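Long-range contacts in chinitase A (Streptomyces coelicolor, PDB 3EBV), which probably hydrolyses internal beta-1,4 linkages of chitin as an endochitinase, this chain being the family 18 TIM-barrel domain of a longer protein: residues G9-F14 with A54-Y59; T88-S93 with L120-N125; T98-S103 with Q131-L136; A149-D154 with N177-N182. All coordinates share one frame; numbering follows the deposited sequence.

Contact 1: residues G9-F14 with A54-Y59; sequences GYWQNF and AGLGGY
At the C-terminal end of strand 6-12 of this TIM barrel, the loop 54-59, which follows strand 47-48 and leads into helix 61-73, closes on Trp-11. Leu-56 and Tyr-59 both point at Trp-11, which points back at them. Trp-11 holds CG anti to its backbone N (chi1 173°), which turns the six-membered end of the indole to the loop, and each of the two loop side chains meets it tip to tip. CD1 of Leu-56 lies 3.8 Å from CH2 of Trp-11, and CE2 of Tyr-59 lies 3.7 Å from CZ2 of Trp-11. That indole carbon sits at the edge of the tyrosine ring, near its plane, so the two aromatics do not stack face to face. Their polar ends are tethered elsewhere: Trp-11 NE1 to the carbonyl of Gln-21, Tyr-59 OH to Asp-67 of helix 61-73 and to the backbone N of Ile-23. Leu-56, in the type I turn from Ala-54 to Gly-57, divides its methyls, for CD2 rests 4.0 Å from the carbonyl O of Gln-12. No hydrogen bond joins the two segments. Asn-13, the centre of an inverse gamma turn, crosses Leu-56 at about a right angle. Its amide is held by the backbones of Asn-50 and Asp-52, and its OD1 stands 3.8 Å from CD1 of Leu-56.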
loop_
_atom_site.group_PDB
_atom_site.type_symbol
_atom_site.label_atom_id
_atom_site.label_comp_id
_atom_site.label_asym_id
_atom_site.label_seq_id
_atom_site.Cartn_x
_atom_site.Cartn_y
_atom_site.Cartn_z
ATOM N N GLY A 9 3.519 2.374 5.478
ATOM C CA GLY A 9 2.924 1.599 6.588
ATOM C C GLY A 9 1.471 1.914 6.781
ATOM O O GLY A 9 1.076 3.078 6.648
ATOM N N TYR A 10 0.673 0.881 7.024
ATOM C CA TYR A 10 -0.762 1.081 7.324
ATOM C C TYR A 10 -0.956 1.386 8.793
ATOM O O TYR A 10 -0.516 0.591 9.620
ATOM C CB TYR A 10 -1.569 -0.158 6.941
ATOM C CG TYR A 10 -1.757 -0.251 5.444
ATOM C CD1 TYR A 10 -2.929 0.232 4.857
ATOM C CD2 TYR A 10 -0.750 -0.775 4.609
ATOM C CE1 TYR A 10 -3.122 0.198 3.457
ATOM C CE2 TYR A 10 -0.945 -0.805 3.214
ATOM C CZ TYR A 10 -2.113 -0.319 2.665
ATOM O OH TYR A 10 -2.262 -0.350 1.297
ATOM N N TRP A 11 -1.619 2.524 9.072
ATOM C CA TRP A 11 -1.970 2.886 10.473
ATOM C C TRP A 11 -3.433 2.573 10.675
ATOM O O TRP A 11 -4.281 3.005 9.884
ATOM C CB TRP A 11 -1.702 4.366 10.653
ATOM C CG TRP A 11 -2.171 4.918 11.978
ATOM C CD1 TRP A 11 -1.471 4.898 13.139
ATOM C CD2 TRP A 11 -3.441 5.545 12.259
ATOM N NE1 TRP A 11 -2.229 5.480 14.161
ATOM C CE2 TRP A 11 -3.426 5.882 13.644
ATOM C CE3 TRP A 11 -4.586 5.824 11.505
ATOM C CZ2 TRP A 11 -4.502 6.539 14.272
ATOM C CZ3 TRP A 11 -5.677 6.461 12.138
ATOM C CH2 TRP A 11 -5.609 6.809 13.507
ATOM N N GLN A 12 -3.740 1.793 11.725
ATOM C CA GLN A 12 -5.125 1.342 11.966
ATOM C C GLN A 12 -6.046 2.364 12.621
ATOM O O GLN A 12 -5.785 2.800 13.745
ATOM C CB GLN A 12 -5.144 0.113 12.843
ATOM C CG GLN A 12 -4.353 -1.084 12.220
ATOM C CD GLN A 12 -4.102 -2.224 13.213
ATOM O OE1 GLN A 12 -3.410 -3.181 12.901
ATOM N NE2 GLN A 12 -4.738 -2.164 14.416
ATOM N N ASN A 13 -7.133 2.678 11.943
ATOM C CA ASN A 13 -8.225 3.475 12.565
ATOM C C ASN A 13 -9.201 2.570 13.289
ATOM O O ASN A 13 -10.413 2.712 13.127
ATOM C CB ASN A 13 -8.947 4.279 11.461
ATOM C CG ASN A 13 -10.025 5.205 12.031
ATOM O OD1 ASN A 13 -9.799 5.834 13.051
ATOM N ND2 ASN A 13 -11.165 5.286 11.355
ATOM N N PHE A 14 -8.675 1.642 14.085
ATOM C CA PHE A 14 -9.511 0.659 14.779
ATOM C C PHE A 14 -8.600 -0.135 15.681
ATOM O O PHE A 14 -7.379 -0.143 15.498
ATOM C CB PHE A 14 -10.276 -0.264 13.803
ATOM C CG PHE A 14 -9.373 -1.015 12.835
ATOM C CD1 PHE A 14 -8.863 -2.259 13.183
ATOM C CD2 PHE A 14 -9.065 -0.466 11.598
ATOM C CE1 PHE A 14 -8.004 -2.947 12.317
ATOM C CE2 PHE A 14 -8.232 -1.165 10.713
ATOM C CZ PHE A 14 -7.702 -2.394 11.076
ATOM N N ALA A 54 -13.217 6.695 20.137
ATOM C CA ALA A 54 -13.536 5.784 21.244
ATOM C C ALA A 54 -12.593 4.577 21.303
ATOM O O ALA A 54 -12.023 4.284 22.360
ATOM C CB ALA A 54 -14.973 5.325 21.141
ATOM N N GLY A 55 -12.415 3.889 20.178
ATOM C CA GLY A 55 -11.556 2.713 20.151
ATOM C C GLY A 55 -10.067 3.019 20.264
ATOM O O GLY A 55 -9.244 2.117 20.490
ATOM N N LEU A 56 -9.703 4.281 20.082
ATOM C CA LEU A 56 -8.292 4.687 20.096
ATOM C C LEU A 56 -7.931 5.506 21.328
ATOM O O LEU A 56 -7.011 6.335 21.298
ATOM C CB LEU A 56 -7.917 5.466 18.824
ATOM C CG LEU A 56 -8.163 4.727 17.495
ATOM C CD1 LEU A 56 -7.946 5.711 16.341
ATOM C CD2 LEU A 56 -7.263 3.489 17.408
ATOM N N GLY A 57 -8.670 5.265 22.414
ATOM C CA GLY A 57 -8.345 5.869 23.715
ATOM C C GLY A 57 -8.666 7.354 23.784
ATOM O O GLY A 57 -8.009 8.108 24.511
ATOM N N GLY A 58 -9.670 7.779 23.026
ATOM C CA GLY A 58 -10.144 9.160 23.080
ATOM C C GLY A 58 -9.370 10.153 22.226
ATOM O O GLY A 58 -9.471 11.357 22.416
ATOM N N TYR A 59 -8.590 9.640 21.275
ATOM C CA TYR A 59 -7.866 10.451 20.306
ATOM C C TYR A 59 -8.833 11.360 19.559
ATOM O O TYR A 59 -9.805 10.867 18.975
ATOM C CB TYR A 59 -7.221 9.460 19.329
ATOM C CG TYR A 59 -6.187 9.961 18.353
ATOM C CD1 TYR A 59 -5.344 11.046 18.634
ATOM C CD2 TYR A 59 -5.980 9.260 17.157
ATOM C CE1 TYR A 59 -4.355 11.466 17.709
ATOM C CE2 TYR A 59 -5.008 9.675 16.243
ATOM C CZ TYR A 59 -4.198 10.740 16.513
ATOM O OH TYR A 59 -3.222 11.096 15.625
#

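Contact 2: residues T88-S93 with L120-N125; sequences TVSVNS and LENGLN
Two neighbouring beta-alpha loops of the TIM barrel, following strands 77-84 and 115-120, meet here; Leu-120 and Glu-121, where the second leaves its strand, close the DxDxE signature whose glutamate is the general acid in family 18 relatives. At the buried end, CD2 of Leu-120 approaches CB of Val-89 to 3.8 Å, the two side chains crossing at about a right angle. One direct hydrogen bond joins the loops: ND2 of Asn-122 donates to the carbonyl O of Val-89 over 3.0 Å. The amide takes the crowded position between backbone N and carbonyl carbon (chi1 59°), and its donor stands above the carbonyl plane, 54° out of it. Waters fill in the rest. Water 2 joins Val-89 N to Asn-122 OD1, water 1 lies between the carbonyls of Val-89 and Gly-123, and water 4 connects the carbonyl of Val-91 with Asn-125 N. Water 3 spans Ser-90 OG and Asn-122 O. The loops are thus held mainly through backbone groups and solvent, with one side-chain amide as the direct polar link.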
loop_
_atom_site.group_PDB
_atom_site.type_symbol
_atom_site.label_atom_id
_atom_site.label_comp_id
_atom_site.label_asym_id
_atom_site.label_seq_id
_atom_site.Cartn_x
_atom_site.Cartn_y
_atom_site.Cartn_z
ATOM N N THR A 88 -16.776 -2.601 1.683
ATOM C CA THR A 88 -17.881 -2.852 0.761
ATOM C C THR A 88 -18.018 -1.732 -0.290
ATOM O O THR A 88 -19.108 -1.564 -0.881
ATOM C CB THR A 88 -19.227 -2.994 1.513
ATOM O OG1 THR A 88 -19.450 -1.811 2.270
ATOM C CG2 THR A 88 -19.221 -4.218 2.438
ATOM N N VAL A 89 -16.930 -1.015 -0.591
ATOM C CA VAL A 89 -16.958 0.025 -1.647
ATOM C C VAL A 89 -16.986 -0.625 -3.047
ATOM O O VAL A 89 -16.227 -1.576 -3.285
ATOM C CB VAL A 89 -15.719 0.961 -1.526
ATOM C CG1 VAL A 89 -15.692 2.021 -2.656
ATOM C CG2 VAL A 89 -15.733 1.667 -0.164
ATOM N N SER A 90 -17.855 -0.147 -3.939
ATOM C CA SER A 90 -17.910 -0.625 -5.352
ATOM C C SER A 90 -17.829 0.553 -6.305
ATOM O O SER A 90 -18.536 1.552 -6.133
ATOM C CB SER A 90 -19.183 -1.423 -5.658
ATOM O OG SER A 90 -19.189 -2.646 -4.917
ATOM N N VAL A 91 -16.957 0.440 -7.310
ATOM C CA VAL A 91 -16.796 1.496 -8.328
ATOM C C VAL A 91 -16.960 0.778 -9.674
ATOM O O VAL A 91 -15.999 0.201 -10.226
ATOM C CB VAL A 91 -15.454 2.245 -8.188
ATOM C CG1 VAL A 91 -15.302 3.323 -9.272
ATOM C CG2 VAL A 91 -15.352 2.909 -6.804
ATOM N N ASN A 92 -18.201 0.738 -10.151
ATOM C CA ASN A 92 -18.547 -0.097 -11.292
ATOM C C ASN A 92 -19.581 0.581 -12.211
ATOM O O ASN A 92 -20.326 -0.085 -12.921
ATOM C CB ASN A 92 -19.054 -1.445 -10.806
ATOM C CG ASN A 92 -20.237 -1.317 -9.866
ATOM O OD1 ASN A 92 -20.838 -0.245 -9.731
ATOM N ND2 ASN A 92 -20.573 -2.427 -9.190
ATOM N N SER A 93 -19.593 1.911 -12.205
ATOM C CA SER A 93 -20.500 2.677 -13.084
ATOM C C SER A 93 -19.933 4.086 -13.156
ATOM O O SER A 93 -19.050 4.462 -12.378
ATOM C CB SER A 93 -21.899 2.738 -12.483
ATOM O OG SER A 93 -21.842 3.420 -11.250
ATOM N N LEU A 120 -9.361 -1.992 -2.366
ATOM C CA LEU A 120 -10.617 -2.750 -2.512
ATOM C C LEU A 120 -10.266 -4.242 -2.635
ATOM O O LEU A 120 -9.476 -4.649 -3.514
ATOM C CB LEU A 120 -11.401 -2.307 -3.746
ATOM C CG LEU A 120 -11.770 -0.822 -3.854
ATOM C CD1 LEU A 120 -12.844 -0.639 -4.986
ATOM C CD2 LEU A 120 -12.243 -0.296 -2.570
ATOM N N GLU A 121 -10.914 -5.067 -1.812
ATOM C CA GLU A 121 -10.702 -6.528 -1.877
ATOM C C GLU A 121 -11.947 -7.288 -2.309
ATOM O O GLU A 121 -12.004 -8.535 -2.241
ATOM C CB GLU A 121 -10.134 -7.015 -0.546
ATOM C CG GLU A 121 -8.829 -6.274 -0.255
ATOM C CD GLU A 121 -8.065 -6.818 0.922
ATOM O OE1 GLU A 121 -8.504 -7.824 1.531
ATOM O OE2 GLU A 121 -7.043 -6.199 1.253
ATOM N N ASN A 122 -12.958 -6.523 -2.733
ATOM C CA ASN A 122 -14.260 -7.093 -3.108
ATOM C C ASN A 122 -14.520 -6.910 -4.594
ATOM O O ASN A 122 -15.678 -6.938 -5.050
ATOM C CB ASN A 122 -15.397 -6.472 -2.274
ATOM C CG ASN A 122 -15.490 -4.956 -2.439
ATOM O OD1 ASN A 122 -14.471 -4.274 -2.607
ATOM N ND2 ASN A 122 -16.709 -4.408 -2.326
ATOM N N GLY A 123 -13.438 -6.706 -5.352
ATOM C CA GLY A 123 -13.524 -6.536 -6.809
ATOM C C GLY A 123 -12.909 -5.208 -7.237
ATOM O O GLY A 123 -12.921 -4.214 -6.479
ATOM N N LEU A 124 -12.382 -5.179 -8.458
ATOM C CA LEU A 124 -11.813 -3.952 -9.019
ATOM C C LEU A 124 -12.167 -3.939 -10.516
ATOM O O LEU A 124 -11.729 -4.809 -11.275
ATOM C CB LEU A 124 -10.304 -3.919 -8.781
ATOM C CG LEU A 124 -9.520 -2.607 -8.897
ATOM C CD1 LEU A 124 -9.571 -2.060 -10.326
ATOM C CD2 LEU A 124 -9.899 -1.584 -7.810
ATOM N N ASN A 125 -12.952 -2.940 -10.922
ATOM C CA ASN A 125 -13.403 -2.852 -12.325
ATOM C C ASN A 125 -12.538 -1.781 -13.010
ATOM O O ASN A 125 -12.625 -0.587 -12.653
ATOM C CB ASN A 125 -14.880 -2.420 -12.331
ATOM C CG ASN A 125 -15.452 -2.342 -13.723
ATOM O OD1 ASN A 125 -14.830 -1.738 -14.603
ATOM N ND2 ASN A 125 -16.583 -2.986 -13.946
HETATM O O HOH W 1 -15.246 -3.421 -5.296
HETATM O O HOH W 2 -14.250 -2.135 -0.632
HETATM O O HOH W 3 -17.779 -4.776 -5.757
HETATM O O HOH W 4 -13.614 -0.770 -9.140
#

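Contact 3: residues T98-S103 with Q131-L136; sequences TNFANS and QALRAL
Adjacent outer helices of the TIM barrel, 94-111 and 126-140, pack with their chains running the same general way, and the short segments show how small residues let such helices come close: their axes approach to 8.1 Å and cross at -33°. Segment 98-103 opens at its solvent-exposed side with Thr-98, whose hydroxyl reaches the other helix through water 5. That water accepts from NE2 of Gln-131, carried out on an extended chain and bonded also to Ser-94 OG. Phe-100 points inward with CG anti to its backbone N (chi1 -176°), and its ring lies obliquely against 131-136. CD2 of Phe-100 is 3.9 Å from CB of Ala-132, and CE2 of Phe-100 is a looser 4.4 Å from CD2 of Leu-133; beneath them, Ile-118 of strand 115-120 touches both Phe-100 and Leu-133, so the helix pair is seated on the barrel wall. Ala-101 is the tightest point, its CA standing 4.5 Å from that of Leu-136. The methyl CB of Ala-101 meets CB of Ala-135 at 3.6 Å and also touches the backbone, coming within 3.5 Å of Leu-136 N. Leu-136 answers from its side, its CD1 turning back to the carbonyl O of Ala-101. Ser-103 closes 98-103, facing away from this interface: bonded as well to Val-47 N, its OG donates along a lone pair of Asn-99 O at 2.7 Å, an oxygen that also accepts from Ser-103 N.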
loop_
_atom_site.group_PDB
_atom_site.type_symbol
_atom_site.label_atom_id
_atom_site.label_comp_id
_atom_site.label_asym_id
_atom_site.label_seq_id
_atom_site.Cartn_x
_atom_site.Cartn_y
_atom_site.Cartn_z
ATOM N N THR A 98 -17.860 8.868 -10.203
ATOM C CA THR A 98 -17.972 10.268 -9.799
ATOM C C THR A 98 -18.161 10.416 -8.278
ATOM O O THR A 98 -17.527 11.271 -7.682
ATOM C CB THR A 98 -19.144 10.937 -10.558
ATOM O OG1 THR A 98 -18.796 10.946 -11.937
ATOM C CG2 THR A 98 -19.410 12.364 -10.065
ATOM N N ASN A 99 -18.983 9.544 -7.692
ATOM C CA ASN A 99 -19.180 9.578 -6.221
ATOM C C ASN A 99 -17.884 9.254 -5.480
ATOM O O ASN A 99 -17.572 9.843 -4.447
ATOM C CB ASN A 99 -20.277 8.618 -5.779
ATOM C CG ASN A 99 -21.658 9.021 -6.298
ATOM O OD1 ASN A 99 -21.858 10.190 -6.669
ATOM N ND2 ASN A 99 -22.553 8.065 -6.402
ATOM N N PHE A 100 -17.101 8.325 -6.038
ATOM C CA PHE A 100 -15.820 7.999 -5.426
ATOM C C PHE A 100 -14.877 9.182 -5.474
ATOM O O PHE A 100 -14.290 9.575 -4.483
ATOM C CB PHE A 100 -15.191 6.826 -6.206
ATOM C CG PHE A 100 -13.886 6.326 -5.616
ATOM C CD1 PHE A 100 -13.906 5.411 -4.544
ATOM C CD2 PHE A 100 -12.663 6.764 -6.122
ATOM C CE1 PHE A 100 -12.660 4.922 -4.028
ATOM C CE2 PHE A 100 -11.438 6.274 -5.583
ATOM C CZ PHE A 100 -11.456 5.382 -4.541
ATOM N N ALA A 101 -14.692 9.773 -6.663
ATOM C CA ALA A 101 -13.791 10.913 -6.792
ATOM C C ALA A 101 -14.219 12.081 -5.895
ATOM O O ALA A 101 -13.387 12.691 -5.222
ATOM C CB ALA A 101 -13.701 11.388 -8.257
ATOM N N ASN A 102 -15.520 12.394 -5.916
ATOM C CA ASN A 102 -16.029 13.502 -5.084
ATOM C C ASN A 102 -15.798 13.272 -3.592
ATOM O O ASN A 102 -15.334 14.175 -2.874
ATOM C CB ASN A 102 -17.525 13.719 -5.338
ATOM C CG ASN A 102 -17.799 14.439 -6.662
ATOM O OD1 ASN A 102 -16.919 15.080 -7.215
ATOM N ND2 ASN A 102 -19.031 14.324 -7.157
ATOM N N SER A 103 -16.129 12.068 -3.133
ATOM C CA SER A 103 -16.065 11.783 -1.697
ATOM C C SER A 103 -14.627 11.624 -1.217
ATOM O O SER A 103 -14.268 12.102 -0.155
ATOM C CB SER A 103 -16.934 10.596 -1.329
ATOM O OG SER A 103 -16.480 9.418 -1.984
ATOM N N GLN A 131 -11.739 5.627 -14.676
ATOM C CA GLN A 131 -12.503 6.875 -14.794
ATOM C C GLN A 131 -12.505 7.623 -13.457
ATOM O O GLN A 131 -12.267 8.842 -13.423
ATOM C CB GLN A 131 -13.914 6.541 -15.189
ATOM C CG GLN A 131 -14.822 7.816 -15.301
ATOM C CD GLN A 131 -16.245 7.488 -15.697
ATOM O OE1 GLN A 131 -16.547 6.459 -16.322
ATOM N NE2 GLN A 131 -17.166 8.418 -15.341
ATOM N N ALA A 132 -12.732 6.875 -12.370
ATOM C CA ALA A 132 -12.780 7.486 -11.022
ATOM C C ALA A 132 -11.457 8.163 -10.662
ATOM O O ALA A 132 -11.410 9.286 -10.142
ATOM C CB ALA A 132 -13.161 6.452 -9.975
ATOM N N LEU A 133 -10.358 7.461 -10.934
ATOM C CA LEU A 133 -9.056 8.005 -10.582
ATOM C C LEU A 133 -8.685 9.257 -11.419
ATOM O O LEU A 133 -8.016 10.168 -10.915
ATOM C CB LEU A 133 -7.937 6.925 -10.671
ATOM C CG LEU A 133 -8.067 5.854 -9.576
ATOM C CD1 LEU A 133 -7.025 4.745 -9.875
ATOM C CD2 LEU A 133 -7.880 6.415 -8.167
ATOM N N ARG A 134 -9.078 9.262 -12.701
ATOM C CA ARG A 134 -8.842 10.479 -13.503
ATOM C C ARG A 134 -9.678 11.650 -12.992
ATOM O O ARG A 134 -9.181 12.771 -12.947
ATOM C CB ARG A 134 -9.146 10.200 -14.984
ATOM C CG ARG A 134 -8.112 9.253 -15.657
ATOM C CD ARG A 134 -6.733 9.790 -15.601
ATOM N NE ARG A 134 -5.792 8.907 -16.306
ATOM C CZ ARG A 134 -4.475 9.111 -16.407
ATOM N NH1 ARG A 134 -3.884 10.145 -15.796
ATOM N NH2 ARG A 134 -3.711 8.236 -17.085
ATOM N N ALA A 135 -10.915 11.362 -12.601
ATOM C CA ALA A 135 -11.769 12.441 -12.016
ATOM C C ALA A 135 -11.141 12.994 -10.729
ATOM O O ALA A 135 -11.074 14.210 -10.490
ATOM C CB ALA A 135 -13.162 11.922 -11.765
ATOM N N LEU A 136 -10.640 12.085 -9.887
ATOM C CA LEU A 136 -9.993 12.475 -8.628
ATOM C C LEU A 136 -8.719 13.252 -8.891
ATOM O O LEU A 136 -8.463 14.289 -8.273
ATOM C CB LEU A 136 -9.676 11.225 -7.793
ATOM C CG LEU A 136 -9.026 11.456 -6.433
ATOM C CD1 LEU A 136 -9.789 12.435 -5.512
ATOM C CD2 LEU A 136 -8.804 10.091 -5.701
HETATM O O HOH W 5 -16.413 10.159 -13.196
#

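Contact 4: residues A149-D154 with N177-N182; sequences APQTID and NMQYYN
Asn-177 begins 177-182 on strand 175-179 of the TIM barrel, beside the chain just beyond strand 145-148. Its carbonyl O receives a CH...O contact from CA of Ala-149 at 3.3 Å. Met-178, a selenomethionine, crosses Pro-150 at about a right angle, CB against the proline CG at 4.0 Å. Its chain then bends at chi3 (75°), so that SE lies 3.7 Å from CA of Thr-152 and CE settles over one face of the Tyr-180 ring. Two bonds tie Gln-179 to 149-154. Its backbone N donates to the carbonyl O of Pro-150 at 2.9 Å, nearly along the C=O axis, and its extended side chain sends NE2, also bonded to Glu-121, to the carbonyl O of Ala-149 at 2.9 Å. That side chain runs alongside Gln-151, pointing the same way, the amide planes 18° apart. Past the inverse gamma turn centred on Tyr-180, water 7 links the carbonyls of Gln-179 and Tyr-181 to Thr-152 N, and water 6 links the carbonyl of Asn-182 to Gln-151 OE1. Around this pairing, helix 199-210 packs on Tyr-180 and Met-178, strand 267-271 on Asn-177, Gln-179 and Tyr-181, and strand 115-120 on Ala-149 and Gln-179.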
loop_
_atom_site.group_PDB
_atom_site.type_symbol
_atom_site.label_atom_id
_atom_site.label_comp_id
_atom_site.label_asym_id
_atom_site.label_seq_id
_atom_site.Cartn_x
_atom_site.Cartn_y
_atom_site.Cartn_z
ATOM N N ALA A 149 -2.867 -1.457 -3.350
ATOM C CA ALA A 149 -2.414 -2.628 -2.574
ATOM C C ALA A 149 -3.174 -3.878 -3.054
ATOM O O ALA A 149 -3.950 -4.504 -2.323
ATOM C CB ALA A 149 -2.640 -2.399 -1.060
ATOM N N PRO A 150 -2.932 -4.280 -4.314
ATOM C CA PRO A 150 -3.566 -5.508 -4.823
ATOM C C PRO A 150 -3.163 -6.738 -4.013
ATOM O O PRO A 150 -2.099 -6.738 -3.382
ATOM C CB PRO A 150 -2.938 -5.666 -6.228
ATOM C CG PRO A 150 -1.645 -4.841 -6.183
ATOM C CD PRO A 150 -1.976 -3.666 -5.274
ATOM N N GLN A 151 -4.024 -7.754 -4.069
ATOM C CA GLN A 151 -3.641 -9.100 -3.647
ATOM C C GLN A 151 -2.887 -9.776 -4.795
ATOM O O GLN A 151 -2.896 -9.314 -5.960
ATOM C CB GLN A 151 -4.899 -9.877 -3.264
ATOM C CG GLN A 151 -5.520 -9.324 -1.987
ATOM C CD GLN A 151 -6.761 -10.087 -1.630
ATOM O OE1 GLN A 151 -6.693 -11.092 -0.912
ATOM N NE2 GLN A 151 -7.898 -9.659 -2.168
ATOM N N THR A 152 -2.201 -10.900 -4.496
ATOM C CA THR A 152 -1.374 -11.490 -5.533
ATOM C C THR A 152 -2.195 -11.909 -6.766
ATOM O O THR A 152 -1.717 -11.841 -7.900
ATOM C CB THR A 152 -0.574 -12.701 -4.969
ATOM O OG1 THR A 152 -1.498 -13.636 -4.396
ATOM C CG2 THR A 152 0.427 -12.234 -3.974
ATOM N N ILE A 153 -3.424 -12.359 -6.542
ATOM C CA ILE A 153 -4.285 -12.778 -7.667
ATOM C C ILE A 153 -4.609 -11.631 -8.630
ATOM O O ILE A 153 -5.032 -11.875 -9.789
ATOM C CB ILE A 153 -5.625 -13.371 -7.190
ATOM C CG1 ILE A 153 -6.394 -12.374 -6.303
ATOM C CG2 ILE A 153 -5.359 -14.689 -6.491
ATOM C CD1 ILE A 153 -7.776 -12.864 -5.874
ATOM N N ASP A 154 -4.384 -10.392 -8.178
ATOM C CA ASP A 154 -4.736 -9.217 -8.983
ATOM C C ASP A 154 -3.611 -8.745 -9.910
ATOM O O ASP A 154 -3.844 -7.838 -10.732
ATOM C CB ASP A 154 -5.115 -8.071 -8.052
ATOM C CG ASP A 154 -6.336 -8.380 -7.194
ATOM O OD1 ASP A 154 -7.345 -8.848 -7.758
ATOM O OD2 ASP A 154 -6.270 -8.155 -5.969
ATOM N N ASN A 177 2.001 -1.271 -3.977
ATOM C CA ASN A 177 2.505 -2.078 -2.851
ATOM C C ASN A 177 1.676 -3.366 -2.765
ATOM O O ASN A 177 0.714 -3.451 -1.997
ATOM C CB ASN A 177 2.362 -1.316 -1.529
ATOM C CG ASN A 177 3.270 -0.090 -1.432
ATOM O OD1 ASN A 177 4.475 -0.156 -1.737
ATOM N ND2 ASN A 177 2.695 1.050 -0.917
HETATM N N MSE A 178 1.988 -4.343 -3.609
HETATM C CA MSE A 178 1.205 -5.584 -3.548
HETATM C C MSE A 178 1.358 -6.274 -2.187
HETATM O O MSE A 178 2.390 -6.131 -1.515
HETATM C CB MSE A 178 1.597 -6.560 -4.691
HETATM C CG MSE A 178 0.733 -7.809 -4.684
HETATM SE SE MSE A 178 0.995 -8.786 -6.384
HETATM C CE MSE A 178 2.737 -9.544 -6.068
ATOM N N GLN A 179 0.289 -7.002 -1.803
ATOM C CA GLN A 179 0.285 -7.740 -0.548
ATOM C C GLN A 179 0.839 -9.148 -0.855
ATOM O O GLN A 179 0.125 -10.048 -1.342
ATOM C CB GLN A 179 -1.153 -7.871 -0.011
ATOM C CG GLN A 179 -1.819 -6.533 0.245
ATOM C CD GLN A 179 -3.252 -6.741 0.742
ATOM O OE1 GLN A 179 -3.512 -7.581 1.617
ATOM N NE2 GLN A 179 -4.183 -5.986 0.168
ATOM N N TYR A 180 2.144 -9.321 -0.596
ATOM C CA TYR A 180 2.783 -10.631 -0.869
ATOM C C TYR A 180 2.529 -11.605 0.302
ATOM O O TYR A 180 3.471 -12.156 0.936
ATOM C CB TYR A 180 4.308 -10.453 -1.072
ATOM C CG TYR A 180 4.689 -9.689 -2.318
ATOM C CD1 TYR A 180 5.253 -10.337 -3.421
ATOM C CD2 TYR A 180 4.512 -8.298 -2.381
ATOM C CE1 TYR A 180 5.657 -9.620 -4.561
ATOM C CE2 TYR A 180 4.861 -7.587 -3.519
ATOM C CZ TYR A 180 5.450 -8.241 -4.615
ATOM O OH TYR A 180 5.783 -7.518 -5.738
ATOM N N TYR A 181 1.247 -11.731 0.675
ATOM C CA TYR A 181 0.898 -12.478 1.898
ATOM C C TYR A 181 -0.588 -12.785 1.884
ATOM O O TYR A 181 -1.330 -12.314 1.018
ATOM C CB TYR A 181 1.297 -11.693 3.162
ATOM C CG TYR A 181 0.728 -10.285 3.250
ATOM C CD1 TYR A 181 -0.512 -10.030 3.866
ATOM C CD2 TYR A 181 1.467 -9.195 2.826
ATOM C CE1 TYR A 181 -1.016 -8.701 3.968
ATOM C CE2 TYR A 181 0.989 -7.871 2.954
ATOM C CZ TYR A 181 -0.244 -7.640 3.523
ATOM O OH TYR A 181 -0.694 -6.357 3.588
ATOM N N ASN A 182 -0.992 -13.624 2.843
ATOM C CA ASN A 182 -2.344 -14.265 2.816
ATOM C C ASN A 182 -2.662 -14.839 1.448
ATOM O O ASN A 182 -3.775 -14.717 0.931
ATOM C CB ASN A 182 -3.473 -13.277 3.228
ATOM C CG ASN A 182 -3.353 -12.809 4.652
ATOM O OD1 ASN A 182 -3.051 -13.599 5.550
ATOM N ND2 ASN A 182 -3.548 -11.510 4.866
HETATM O O HOH W 6 -4.480 -12.786 -0.972
HETATM O O HOH W 7 -2.286 -11.303 -1.714
#

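All four contacts belong to one barrel, contacts 1, 2 and 4 at the strand ends and contact 3 in the helical layer. Contacts 2 and 3 cross along the chain and share a core, with Val-91 CG2 3.7 Å from Phe-100 CD1. Contact 2 reaches contact 4 through Glu-121 OE2 and Gln-179 NE2, 3.1 Å apart, a probable hydrogen bond that would help place the family's signature glutamate. Contact 1 enters the same region through Tyr-10, whose OH is bonded to Asp-117 and packs 3.1 Å from CB of Ala-149 in contact 4. Contact 3 meets this putative active-site region only through contact 2 and lies about 10 Å from contact 4 between nearest atoms.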